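Local coordinates for putative LacI-family transcriptional regulator (Bacteroides fragilis, PDB 3GBV), which probably acts as a LacI-family transcriptional regulator whose periplasmic-binding-protein-like domain senses a small-molecule effector, at residues Pro109-Gly114 with Cys277-Pro282. Sequence-based numbering, arbitrary orientation.
Sequences PLAFFG and CTNYMP
Two N-H groups of one residue grip Phe112 O: the backbone N of Asn279, 2.8 Å away and in the carbonyl plane, and Asn279 ND2, 3.1 Å away and above that plane. The oxygen lies almost exactly in the plane of the side-chain amide, whose ND2 also donates to Ala276 O, so two acceptors hold the amide's rotation. With CG beside its own backbone N (chi1 -60°), Asn279 lies alongside Phe113, pointing the same way. Amide and ring stack 12° from parallel, ND2 over the ring's rim and Asn279 CB 3.3 Å from Phe113 CD1. At the edge of the same ring, near its plane, comes the selenium of Met281, a selenomethionine; helix 254-270 packs against both side chains. On the face of Phe112 and Tyr280, opposite that of Phe113 and Asn279, Phe112, its CG anti to the backbone N, brings CE2 to 4.0 Å from Tyr280 CE1, the rings crossing obliquely. Gly114 N sits over one face of the Phe112 ring, offset toward the rim. The parallel ladder flanks the doubly held oxygen, with Phe112 N on Cys277 O (2.5 Å) before it and Gly114 N on Asn279 O and Met281 N on Gly114 O after it. Returning from the other domain, the chain thus supplies 278-280 as edge strand of a six-stranded parallel sheet, beside 111-114, which pairs with 97-100 on its other side, as in the N-terminal subdomain of LacI-type periplasmic-binding-protein folds.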
loop_
_atom_site.group_PDB
_atom_site.type_symbol
_atom_site.label_atom_id
_atom_site.label_comp_id
_atom_site.label_asym_id
_atom_site.label_seq_id
_atom_site.Cartn_x
_atom_site.Cartn_y
_atom_site.Cartn_z
ATOM N N PRO A 109 -6.762 -21.645 -15.065
ATOM C CA PRO A 109 -6.789 -20.701 -16.183
ATOM C C PRO A 109 -5.387 -20.515 -16.740
ATOM O O PRO A 109 -4.450 -21.208 -16.338
ATOM C CB PRO A 109 -7.271 -19.432 -15.519
ATOM C CG PRO A 109 -6.467 -19.473 -14.235
ATOM C CD PRO A 109 -6.640 -20.919 -13.785
ATOM N N LEU A 110 -5.254 -19.562 -17.657
ATOM C CA LEU A 110 -3.966 -19.244 -18.243
ATOM C C LEU A 110 -3.223 -18.431 -17.199
ATOM O O LEU A 110 -2.016 -18.594 -17.017
ATOM C CB LEU A 110 -4.140 -18.399 -19.505
ATOM C CG LEU A 110 -2.890 -17.645 -19.980
ATOM C CD1 LEU A 110 -1.844 -18.623 -20.514
ATOM C CD2 LEU A 110 -3.290 -16.659 -21.061
ATOM N N ALA A 111 -3.969 -17.563 -16.511
ATOM C CA ALA A 111 -3.413 -16.693 -15.479
ATOM C C ALA A 111 -4.481 -16.207 -14.491
ATOM O O ALA A 111 -5.672 -16.145 -14.818
ATOM C CB ALA A 111 -2.726 -15.504 -16.126
ATOM N N PHE A 112 -4.037 -15.858 -13.286
ATOM C CA PHE A 112 -4.917 -15.385 -12.224
ATOM C C PHE A 112 -4.365 -14.118 -11.604
ATOM O O PHE A 112 -3.161 -13.999 -11.375
ATOM C CB PHE A 112 -5.059 -16.443 -11.121
ATOM C CG PHE A 112 -5.701 -15.924 -9.850
ATOM C CD1 PHE A 112 -7.066 -15.661 -9.797
ATOM C CD2 PHE A 112 -4.933 -15.694 -8.711
ATOM C CE1 PHE A 112 -7.657 -15.174 -8.625
ATOM C CE2 PHE A 112 -5.513 -15.210 -7.534
ATOM C CZ PHE A 112 -6.875 -14.949 -7.493
ATOM N N PHE A 113 -5.265 -13.180 -11.337
ATOM C CA PHE A 113 -4.918 -11.905 -10.726
ATOM C C PHE A 113 -5.901 -11.698 -9.593
ATOM O O PHE A 113 -7.119 -11.620 -9.812
ATOM C CB PHE A 113 -5.042 -10.756 -11.733
ATOM C CG PHE A 113 -3.992 -10.774 -12.804
ATOM C CD1 PHE A 113 -2.744 -10.215 -12.576
ATOM C CD2 PHE A 113 -4.240 -11.381 -14.033
ATOM C CE1 PHE A 113 -1.754 -10.264 -13.549
ATOM C CE2 PHE A 113 -3.257 -11.436 -15.012
ATOM C CZ PHE A 113 -2.012 -10.876 -14.769
ATOM N N GLY A 114 -5.358 -11.621 -8.385
ATOM C CA GLY A 114 -6.171 -11.429 -7.202
ATOM C C GLY A 114 -5.316 -11.643 -5.969
ATOM O O GLY A 114 -4.124 -11.955 -6.068
ATOM N N CYS A 277 1.167 -17.895 -14.254
ATOM C CA CYS A 277 -0.219 -18.231 -13.984
ATOM C C CYS A 277 -0.753 -17.511 -12.747
ATOM O O CYS A 277 -1.829 -16.927 -12.791
ATOM C CB CYS A 277 -0.385 -19.739 -13.808
ATOM S SG CYS A 277 -2.123 -20.235 -13.685
ATOM N N THR A 278 -0.005 -17.548 -11.649
ATOM C CA THR A 278 -0.456 -16.897 -10.425
ATOM C C THR A 278 0.170 -15.526 -10.201
ATOM O O THR A 278 1.391 -15.381 -10.140
ATOM C CB THR A 278 -0.168 -17.766 -9.188
ATOM O OG1 THR A 278 1.248 -17.937 -9.044
ATOM C CG2 THR A 278 -0.836 -19.127 -9.334
ATOM N N ASN A 279 -0.696 -14.526 -10.083
ATOM C CA ASN A 279 -0.284 -13.152 -9.849
ATOM C C ASN A 279 -1.042 -12.651 -8.624
ATOM O O ASN A 279 -2.145 -12.105 -8.729
ATOM C CB ASN A 279 -0.611 -12.309 -11.074
ATOM C CG ASN A 279 0.106 -12.802 -12.304
ATOM O OD1 ASN A 279 1.249 -12.425 -12.560
ATOM N ND2 ASN A 279 -0.546 -13.683 -13.059
ATOM N N TYR A 280 -0.451 -12.885 -7.458
ATOM C CA TYR A 280 -1.053 -12.473 -6.210
ATOM C C TYR A 280 -0.881 -10.975 -6.032
ATOM O O TYR A 280 0.231 -10.460 -6.044
ATOM C CB TYR A 280 -0.426 -13.246 -5.038
ATOM C CG TYR A 280 -0.889 -14.690 -4.946
ATOM C CD1 TYR A 280 -2.249 -15.009 -4.981
ATOM C CD2 TYR A 280 0.028 -15.731 -4.790
ATOM C CE1 TYR A 280 -2.687 -16.322 -4.859
ATOM C CE2 TYR A 280 -0.395 -17.056 -4.665
ATOM C CZ TYR A 280 -1.753 -17.343 -4.698
ATOM O OH TYR A 280 -2.179 -18.644 -4.553
HETATM N N MSE A 281 -1.999 -10.278 -5.894
HETATM C CA MSE A 281 -1.993 -8.828 -5.719
HETATM C C MSE A 281 -1.646 -8.478 -4.272
HETATM O O MSE A 281 -1.757 -9.317 -3.384
HETATM C CB MSE A 281 -3.367 -8.262 -6.084
HETATM C CG MSE A 281 -3.798 -8.622 -7.506
HETATM SE SE MSE A 281 -2.448 -7.880 -8.750
HETATM C CE MSE A 281 -2.752 -5.945 -8.666
ATOM N N PRO A 282 -1.224 -7.233 -4.018
ATOM C CA PRO A 282 -0.874 -6.842 -2.648
ATOM C C PRO A 282 -2.056 -6.747 -1.689
ATOM O O PRO A 282 -3.209 -6.617 -2.109
ATOM C CB PRO A 282 -0.181 -5.494 -2.842
ATOM C CG PRO A 282 -0.882 -4.932 -4.026
ATOM C CD PRO A 282 -1.004 -6.119 -4.956
#